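Local coordinates for chitinase (Thermococcus chitonophagus, PDB 5XSW), which probably hydrolyses internal glycosidic bonds of chitin as an archaeal endochitinase, and is seen here with a bound glycan, at residues L300-G312 against P472-P486. Sequence-based numbering, arbitrary orientation.
Sequences LTMERELLYAAVG and PTGDDWYYHARNYNP
Leu306 meets Tyr484 and Trp477 where the end of helix 288-311 packs against helix 475-482 and the C-terminal tail, the short helical segments lying 9.8 Å apart at a crossing angle of -56°. This helical part of the chain follows the N-terminal beta-strand region and also holds the glycan pocket. A CH-pi contact joins the first pair: Leu306 CD2 stands 3.6 Å from the centroid of the Tyr484 ring, 7° off its normal. With Leu306 CG anti to the backbone N (chi1 176°), CD2 lies over the phenol ring and also reaches His480 CE1, while CD1 leans on Ala481, 3.9 Å from its CB. The rim of the Tyr484 ring receives Leu307 CD2 and Ala310 CB.

Trp477 enters knob-into-hole among Met302, Glu305, Leu306 and Ala309, its six-membered end foremost, with Trp477 CH2 3.5 Å from Leu306 CA. Pro472 CB covers one face of the indole, 3.6 Å above its plane, and Ala481 CB the opposite face, nearer the rim; these two contacts limit the ring's tilt. In the tail, Pro486 CG lies 3.5 Å from Val311 CG1 and against Leu307 CD2.

No hydrogen bond joins the two segments, and polar ends are served elsewhere: Trp477 NE1 by Leu105, Tyr484 OH by Val340 O, and Glu305, whose bent chain lies across Pro472, by a salt bridge to Arg106 and a hydrogen bond to Tyr112. The second subunit also reaches helix 475-482, its Lys261 salt-bridged to Asp476. Cohesion therefore rests on buried apolar shape matching, while polar bonds from Glu305 and Tyr484 tie the segments to neighbouring parts of the fold.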
ATOM      1  N   LEU A 300       0.150   9.440  -9.086  1.00 20.13           N
ATOM      2  CA  LEU A 300       0.376   9.410 -10.522  1.00 20.81           C
ATOM      3  C   LEU A 300       1.855   9.570 -10.849  1.00 21.68           C
ATOM      4  O   LEU A 300       2.398   8.887 -11.700  1.00 21.92           O
ATOM      5  CB  LEU A 300      -0.438  10.501 -11.197  1.00 20.88           C
ATOM      6  CG  LEU A 300      -1.944  10.287 -11.132  1.00 21.15           C
ATOM      7  CD1 LEU A 300      -2.689  11.596 -11.295  1.00 22.40           C
ATOM      8  CD2 LEU A 300      -2.365   9.285 -12.182  1.00 18.40           C
ATOM      9  N   THR A 301       2.502  10.459 -10.117  1.00 19.64           N
ATOM     10  CA  THR A 301       3.911  10.728 -10.293  1.00 22.06           C
ATOM     11  C   THR A 301       4.700   9.461 -10.016  1.00 28.00           C
ATOM     12  O   THR A 301       5.648   9.158 -10.709  1.00 22.73           O
ATOM     13  CB  THR A 301       4.380  11.856  -9.364  1.00 23.98           C
ATOM     14  OG1 THR A 301       3.796  13.084  -9.792  1.00 21.63           O
ATOM     15  CG2 THR A 301       5.889  11.977  -9.374  1.00 21.96           C
ATOM     16  N   MET A 302       4.266   8.709  -9.016  1.00 21.84           N
ATOM     17  CA  MET A 302       4.938   7.487  -8.641  1.00 20.99           C
ATOM     18  C   MET A 302       4.944   6.509  -9.810  1.00 21.60           C
ATOM     19  O   MET A 302       5.941   5.870 -10.059  1.00 22.63           O
ATOM     20  CB  MET A 302       4.252   6.847  -7.437  1.00 20.68           C
ATOM     21  CG  MET A 302       4.764   5.462  -7.085  1.00 25.21           C
ATOM     22  SD  MET A 302       3.970   4.136  -8.011  1.00 31.35           S
ATOM     23  CE  MET A 302       2.407   4.012  -7.152  1.00 29.33           C
ATOM     24  N   GLU A 303       3.839   6.408 -10.531  1.00 20.23           N
ATOM     25  CA  GLU A 303       3.794   5.492 -11.655  1.00 21.85           C
ATOM     26  C   GLU A 303       4.827   5.889 -12.704  1.00 25.32           C
ATOM     27  O   GLU A 303       5.580   5.058 -13.182  1.00 21.99           O
ATOM     28  CB  GLU A 303       2.417   5.514 -12.305  1.00 21.95           C
ATOM     29  CG  GLU A 303       1.250   5.193 -11.394  1.00 24.50           C
ATOM     30  CD  GLU A 303      -0.076   5.396 -12.089  1.00 24.85           C
ATOM     31  OE1 GLU A 303      -0.156   5.089 -13.283  1.00 23.05           O
ATOM     32  OE2 GLU A 303      -1.022   5.875 -11.454  1.00 21.22           O
ATOM     33  N   ARG A 304       4.875   7.177 -13.015  1.00 22.15           N
ATOM     34  CA  ARG A 304       5.782   7.693 -14.022  1.00 25.25           C
ATOM     35  C   ARG A 304       7.227   7.502 -13.614  1.00 19.82           C
ATOM     36  O   ARG A 304       8.035   7.066 -14.409  1.00 22.70           O
ATOM     37  CB  ARG A 304       5.498   9.169 -14.282  1.00 24.02           C
ATOM     38  CG  ARG A 304       6.191   9.743 -15.503  1.00 20.33           C
ATOM     39  CD  ARG A 304       5.469  10.975 -16.004  1.00 24.41           C
ATOM     40  NE  ARG A 304       6.138  11.648 -17.108  1.00 23.02           N
ATOM     41  CZ  ARG A 304       7.022  12.623 -16.964  1.00 24.49           C
ATOM     42  NH1 ARG A 304       7.378  13.036 -15.762  1.00 20.57           N
ATOM     43  NH2 ARG A 304       7.562  13.182 -18.030  1.00 24.13           N
ATOM     44  N   GLU A 305       7.524   7.800 -12.356  1.00 18.94           N
ATOM     45  CA  GLU A 305       8.856   7.603 -11.789  1.00 20.09           C
ATOM     46  C   GLU A 305       9.262   6.141 -11.812  1.00 28.42           C
ATOM     47  O   GLU A 305      10.449   5.808 -12.064  1.00 24.66           O
ATOM     48  CB  GLU A 305       8.972   8.145 -10.349  1.00 20.26           C
ATOM     49  CG  GLU A 305       8.908   9.738 -10.208  1.00 21.25           C
ATOM     50  CD  GLU A 305      10.292  10.439 -10.317  1.00 25.67           C
ATOM     51  OE1 GLU A 305      11.301   9.717 -10.484  1.00 26.26           O
ATOM     52  OE2 GLU A 305      10.373  11.705 -10.147  1.00 26.28           O
ATOM     53  N   LEU A 306       8.311   5.247 -11.538  1.00 23.93           N
ATOM     54  CA  LEU A 306       8.629   3.815 -11.519  1.00 22.32           C
ATOM     55  C   LEU A 306       8.991   3.338 -12.962  1.00 21.97           C
ATOM     56  O   LEU A 306       9.936   2.541 -13.160  1.00 22.97           O
ATOM     57  CB  LEU A 306       7.427   2.990 -11.007  1.00 20.74           C
ATOM     58  CG  LEU A 306       7.591   1.485 -11.033  1.00 25.11           C
ATOM     59  CD1 LEU A 306       8.682   1.007 -10.088  1.00 23.75           C
ATOM     60  CD2 LEU A 306       6.214   0.866 -10.638  1.00 22.15           C
ATOM     61  N   LEU A 307       8.192   3.757 -13.930  1.00 21.50           N
ATOM     62  CA  LEU A 307       8.451   3.396 -15.323  1.00 22.44           C
ATOM     63  C   LEU A 307       9.861   3.879 -15.712  1.00 26.06           C
ATOM     64  O   LEU A 307      10.685   3.116 -16.235  1.00 27.75           O
ATOM     65  CB  LEU A 307       7.388   3.976 -16.229  1.00 19.88           C
ATOM     66  CG  LEU A 307       6.063   3.158 -16.169  1.00 22.97           C
ATOM     67  CD1 LEU A 307       4.870   3.872 -16.753  1.00 23.47           C
ATOM     68  CD2 LEU A 307       6.170   1.730 -16.780  1.00 24.98           C
ATOM     69  N   TYR A 308      10.126   5.144 -15.471  1.00 23.83           N
ATOM     70  CA  TYR A 308      11.444   5.700 -15.786  1.00 28.03           C
ATOM     71  C   TYR A 308      12.555   4.959 -15.098  1.00 28.01           C
ATOM     72  O   TYR A 308      13.611   4.732 -15.717  1.00 26.97           O
ATOM     73  CB  TYR A 308      11.530   7.173 -15.388  1.00 24.85           C
ATOM     74  CG  TYR A 308      11.133   8.186 -16.476  1.00 26.65           C
ATOM     75  CD1 TYR A 308      12.061   8.561 -17.482  1.00 27.94           C
ATOM     76  CD2 TYR A 308       9.911   8.830 -16.440  1.00 24.41           C
ATOM     77  CE1 TYR A 308      11.736   9.534 -18.447  1.00 26.82           C
ATOM     78  CE2 TYR A 308       9.564   9.834 -17.383  1.00 25.85           C
ATOM     79  CZ  TYR A 308      10.531  10.170 -18.397  1.00 27.50           C
ATOM     80  OH  TYR A 308      10.228  11.139 -19.326  1.00 28.14           O
ATOM     81  N   ALA A 309      12.380   4.622 -13.814  1.00 23.94           N
ATOM     82  CA  ALA A 309      13.451   3.920 -13.067  1.00 22.34           C
ATOM     83  C   ALA A 309      13.746   2.562 -13.662  1.00 28.03           C
ATOM     84  O   ALA A 309      14.863   2.037 -13.515  1.00 29.04           O
ATOM     85  CB  ALA A 309      13.095   3.730 -11.595  1.00 25.29           C
ATOM     86  N   ALA A 310      12.732   1.958 -14.265  1.00 24.99           N
ATOM     87  CA  ALA A 310      12.886   0.612 -14.798  1.00 29.79           C
ATOM     88  C   ALA A 310      13.420   0.612 -16.220  1.00 34.53           C
ATOM     89  O   ALA A 310      14.114  -0.299 -16.606  1.00 31.05           O
ATOM     90  CB  ALA A 310      11.533  -0.131 -14.804  1.00 23.37           C
ATOM     91  N   VAL A 311      12.977   1.550 -17.045  1.00 28.96           N
ATOM     92  CA  VAL A 311      13.301   1.421 -18.480  1.00 30.18           C
ATOM     93  C   VAL A 311      14.278   2.520 -18.972  1.00 35.25           C
ATOM     94  O   VAL A 311      14.750   2.462 -20.106  1.00 34.44           O
ATOM     95  CB  VAL A 311      12.032   1.409 -19.347  1.00 32.35           C
ATOM     96  CG1 VAL A 311      11.039   0.370 -18.806  1.00 30.84           C
ATOM     97  CG2 VAL A 311      11.397   2.761 -19.421  1.00 27.57           C
ATOM     98  N   GLY A 312      14.598   3.476 -18.103  1.00 33.70           N
ATOM     99  CA  GLY A 312      15.492   4.576 -18.408  1.00 40.19           C
ATOM    100  C   GLY A 312      15.195   5.282 -19.718  1.00 40.05           C
ATOM    101  O   GLY A 312      14.055   5.714 -19.989  1.00 34.98           O
ATOM    102  N   PRO A 472      11.898   9.266  -5.184  1.00 23.19           N
ATOM    103  CA  PRO A 472      11.317   8.153  -4.427  1.00 26.67           C
ATOM    104  C   PRO A 472      12.469   7.337  -3.873  1.00 33.37           C
ATOM    105  O   PRO A 472      13.511   7.189  -4.547  1.00 26.56           O
ATOM    106  CB  PRO A 472      10.525   7.349  -5.479  1.00 21.97           C
ATOM    107  CG  PRO A 472      11.228   7.736  -6.843  1.00 23.16           C
ATOM    108  CD  PRO A 472      11.663   9.155  -6.639  1.00 22.63           C
ATOM    109  N   THR A 473      12.319   6.806  -2.664  1.00 25.49           N
ATOM    110  CA  THR A 473      13.455   6.139  -2.039  1.00 24.84           C
ATOM    111  C   THR A 473      13.005   5.211  -0.902  1.00 33.90           C
ATOM    112  O   THR A 473      11.796   5.106  -0.651  1.00 27.94           O
ATOM    113  CB  THR A 473      14.481   7.213  -1.520  1.00 24.36           C
ATOM    114  OG1 THR A 473      15.698   6.575  -1.116  1.00 28.57           O
ATOM    115  CG2 THR A 473      13.900   8.033  -0.368  1.00 27.80           C
ATOM    116  N   GLY A 474      13.963   4.527  -0.251  1.00 28.85           N
ATOM    117  CA  GLY A 474      13.678   3.639   0.878  1.00 30.06           C
ATOM    118  C   GLY A 474      13.593   2.179   0.484  1.00 30.00           C
ATOM    119  O   GLY A 474      13.678   1.830  -0.702  1.00 25.53           O
ATOM    120  N   ASP A 475      13.365   1.311   1.465  1.00 27.84           N
ATOM    121  CA  ASP A 475      13.475  -0.135   1.216  1.00 28.22           C
ATOM    122  C   ASP A 475      12.445  -0.669   0.255  1.00 30.09           C
ATOM    123  O   ASP A 475      12.771  -1.455  -0.637  1.00 26.09           O
ATOM    124  CB  ASP A 475      13.347  -0.941   2.533  1.00 32.47           C
ATOM    125  CG  ASP A 475      14.544  -0.791   3.426  1.00 33.19           C
ATOM    126  OD1 ASP A 475      14.921   0.327   3.773  1.00 36.54           O
ATOM    127  OD2 ASP A 475      15.136  -1.805   3.784  1.00 55.45           O
ATOM    128  N   ASP A 476      11.174  -0.296   0.462  1.00 27.66           N
ATOM    129  CA  ASP A 476      10.113  -0.790  -0.419  1.00 25.85           C
ATOM    130  C   ASP A 476      10.392  -0.350  -1.899  1.00 20.48           C
ATOM    131  O   ASP A 476      10.206  -1.103  -2.792  1.00 23.58           O
ATOM    132  CB  ASP A 476       8.727  -0.238  -0.001  1.00 24.68           C
ATOM    133  CG  ASP A 476       8.245  -0.801   1.393  1.00 30.84           C
ATOM    134  OD1 ASP A 476       8.675  -1.911   1.692  1.00 29.25           O
ATOM    135  OD2 ASP A 476       7.496  -0.111   2.135  1.00 31.99           O
ATOM    136  N   TRP A 477      10.731   0.907  -2.097  1.00 24.77           N
ATOM    137  CA  TRP A 477      11.028   1.390  -3.474  1.00 25.36           C
ATOM    138  C   TRP A 477      12.141   0.549  -4.117  1.00 23.96           C
ATOM    139  O   TRP A 477      12.075   0.087  -5.272  1.00 25.22           O
ATOM    140  CB  TRP A 477      11.437   2.858  -3.424  1.00 20.11           C
ATOM    141  CG  TRP A 477      11.808   3.398  -4.793  1.00 23.72           C
ATOM    142  CD1 TRP A 477      13.095   3.625  -5.300  1.00 26.22           C
ATOM    143  CD2 TRP A 477      10.891   3.687  -5.862  1.00 26.55           C
ATOM    144  NE1 TRP A 477      12.985   4.093  -6.622  1.00 24.09           N
ATOM    145  CE2 TRP A 477      11.655   4.130  -6.979  1.00 24.92           C
ATOM    146  CE3 TRP A 477       9.492   3.642  -5.981  1.00 23.83           C
ATOM    147  CZ2 TRP A 477      11.043   4.544  -8.174  1.00 26.24           C
ATOM    148  CZ3 TRP A 477       8.889   4.074  -7.188  1.00 26.13           C
ATOM    149  CH2 TRP A 477       9.676   4.521  -8.251  1.00 24.14           C
ATOM    150  N   TYR A 478      13.148   0.309  -3.327  1.00 26.06           N
ATOM    151  CA  TYR A 478      14.308  -0.435  -3.806  1.00 24.56           C
ATOM    152  C   TYR A 478      13.943  -1.767  -4.390  1.00 32.12           C
ATOM    153  O   TYR A 478      14.287  -2.060  -5.543  1.00 28.56           O
ATOM    154  CB  TYR A 478      15.304  -0.622  -2.657  1.00 24.95           C
ATOM    155  CG  TYR A 478      16.660  -1.200  -3.140  1.00 30.97           C
ATOM    156  CD1 TYR A 478      17.594  -0.394  -3.832  1.00 26.98           C
ATOM    157  CD2 TYR A 478      16.976  -2.516  -2.913  1.00 29.19           C
ATOM    158  CE1 TYR A 478      18.817  -0.943  -4.299  1.00 29.41           C
ATOM    159  CE2 TYR A 478      18.223  -3.074  -3.346  1.00 35.49           C
ATOM    160  CZ  TYR A 478      19.120  -2.280  -4.028  1.00 35.47           C
ATOM    161  OH  TYR A 478      20.309  -2.853  -4.449  1.00 33.24           O
ATOM    162  N   TYR A 479      13.258  -2.614  -3.615  1.00 29.25           N
ATOM    163  CA  TYR A 479      12.941  -3.937  -4.153  1.00 32.14           C
ATOM    164  C   TYR A 479      11.910  -3.863  -5.245  1.00 33.21           C
ATOM    165  O   TYR A 479      11.954  -4.607  -6.218  1.00 36.66           O
ATOM    166  CB  TYR A 479      12.444  -4.885  -3.034  1.00 38.20           C
ATOM    167  CG  TYR A 479      13.438  -4.986  -1.925  1.00 30.60           C
ATOM    168  CD1 TYR A 479      14.669  -5.639  -2.102  1.00 41.17           C
ATOM    169  CD2 TYR A 479      13.181  -4.390  -0.717  1.00 39.27           C
ATOM    170  CE1 TYR A 479      15.614  -5.679  -1.047  1.00 34.01           C
ATOM    171  CE2 TYR A 479      14.084  -4.420   0.303  1.00 35.66           C
ATOM    172  CZ  TYR A 479      15.298  -5.083   0.136  1.00 38.05           C
ATOM    173  OH  TYR A 479      16.169  -5.084   1.231  1.00 42.30           O
ATOM    174  N   HIS A 480      10.969  -2.949  -5.113  1.00 25.23           N
ATOM    175  CA  HIS A 480       9.939  -2.899  -6.132  1.00 25.83           C
ATOM    176  C   HIS A 480      10.498  -2.418  -7.499  1.00 30.30           C
ATOM    177  O   HIS A 480      10.290  -3.033  -8.537  1.00 31.28           O
ATOM    178  CB  HIS A 480       8.819  -1.941  -5.713  1.00 28.32           C
ATOM    179  CG  HIS A 480       7.616  -2.044  -6.586  1.00 27.19           C
ATOM    180  ND1 HIS A 480       6.751  -0.995  -6.798  1.00 33.20           N
ATOM    181  CD2 HIS A 480       7.100  -3.103  -7.248  1.00 42.92           C
ATOM    182  CE1 HIS A 480       5.768  -1.392  -7.588  1.00 31.54           C
ATOM    183  NE2 HIS A 480       5.979  -2.663  -7.906  1.00 34.07           N
ATOM    184  N   ALA A 481      11.216  -1.308  -7.482  1.00 28.06           N
ATOM    185  CA  ALA A 481      11.747  -0.746  -8.738  1.00 24.84           C
ATOM    186  C   ALA A 481      12.854  -1.638  -9.322  1.00 31.95           C
ATOM    187  O   ALA A 481      12.934  -1.767 -10.541  1.00 31.27           O
ATOM    188  CB  ALA A 481      12.258   0.709  -8.504  1.00 25.65           C
ATOM    189  N   ARG A 482      13.680  -2.280  -8.490  1.00 28.12           N
ATOM    190  CA  ARG A 482      14.680  -3.199  -9.098  1.00 32.87           C
ATOM    191  C   ARG A 482      14.022  -4.413  -9.752  1.00 38.93           C
ATOM    192  O   ARG A 482      14.593  -4.972 -10.654  1.00 40.28           O
ATOM    193  CB  ARG A 482      15.716  -3.702  -8.079  1.00 33.51           C
ATOM    194  CG  ARG A 482      16.480  -2.586  -7.499  1.00 39.53           C
ATOM    195  CD  ARG A 482      17.811  -3.019  -7.040  1.00 49.96           C
ATOM    196  NE  ARG A 482      18.656  -3.091  -8.229  1.00 62.03           N
ATOM    197  CZ  ARG A 482      19.814  -3.716  -8.268  1.00 50.72           C
ATOM    198  NH1 ARG A 482      20.247  -4.335  -7.180  1.00 40.92           N
ATOM    199  NH2 ARG A 482      20.502  -3.746  -9.410  1.00 69.72           N
ATOM    200  N   ASN A 483      12.828  -4.816  -9.312  1.00 34.33           N
ATOM    201  CA  ASN A 483      12.180  -6.036  -9.854  1.00 38.09           C
ATOM    202  C   ASN A 483      11.079  -5.757 -10.886  1.00 40.95           C
ATOM    203  O   ASN A 483      10.255  -6.627 -11.171  1.00 53.85           O
ATOM    204  CB  ASN A 483      11.579  -6.876  -8.694  1.00 43.43           C
ATOM    205  CG  ASN A 483      12.645  -7.573  -7.869  1.00 51.76           C
ATOM    206  OD1 ASN A 483      13.107  -8.644  -8.248  1.00 73.10           O
ATOM    207  ND2 ASN A 483      13.063  -6.963  -6.748  1.00 45.72           N
ATOM    208  N   TYR A 484      11.026  -4.528 -11.400  1.00 29.79           N
ATOM    209  CA  TYR A 484       9.909  -4.083 -12.230  1.00 32.95           C
ATOM    210  C   TYR A 484      10.367  -4.156 -13.691  1.00 32.87           C
ATOM    211  O   TYR A 484      11.379  -3.543 -14.036  1.00 29.89           O
ATOM    212  CB  TYR A 484       9.475  -2.640 -11.829  1.00 28.97           C
ATOM    213  CG  TYR A 484       8.162  -2.209 -12.424  1.00 29.04           C
ATOM    214  CD1 TYR A 484       6.961  -2.796 -12.003  1.00 25.51           C
ATOM    215  CD2 TYR A 484       8.116  -1.221 -13.415  1.00 23.37           C
ATOM    216  CE1 TYR A 484       5.749  -2.400 -12.564  1.00 22.84           C
ATOM    217  CE2 TYR A 484       6.921  -0.799 -13.960  1.00 23.93           C
ATOM    218  CZ  TYR A 484       5.742  -1.395 -13.546  1.00 24.75           C
ATOM    219  OH  TYR A 484       4.568  -0.963 -14.103  1.00 23.55           O
ATOM    220  N   ASN A 485       9.645  -4.918 -14.517  1.00 29.13           N
ATOM    221  CA  ASN A 485      10.049  -5.142 -15.917  1.00 31.86           C
ATOM    222  C   ASN A 485       8.881  -4.982 -16.864  1.00 29.16           C
ATOM    223  O   ASN A 485       8.281  -5.965 -17.292  1.00 28.39           O
ATOM    224  CB  ASN A 485      10.672  -6.560 -16.077  1.00 36.49           C
ATOM    225  CG  ASN A 485      11.883  -6.750 -15.179  1.00 42.13           C
ATOM    226  OD1 ASN A 485      11.841  -7.520 -14.222  1.00 53.15           O
ATOM    227  ND2 ASN A 485      12.957  -5.995 -15.454  1.00 49.18           N
ATOM    228  N   PRO A 486       8.532  -3.730 -17.182  1.00 27.39           N
ATOM    229  CA  PRO A 486       7.344  -3.419 -17.977  1.00 26.18           C
ATOM    230  C   PRO A 486       7.615  -3.473 -19.484  1.00 33.54           C
ATOM    231  O   PRO A 486       8.688  -3.925 -19.895  1.00 32.82           O
ATOM    232  CB  PRO A 486       7.026  -1.981 -17.562  1.00 28.48           C
ATOM    233  CG  PRO A 486       8.403  -1.391 -17.219  1.00 26.56           C
ATOM    234  CD  PRO A 486       9.244  -2.513 -16.720  1.00 26.19           C
ATOM    235  OXT PRO A 486       6.783  -3.021 -20.291  1.00 31.98           O
TER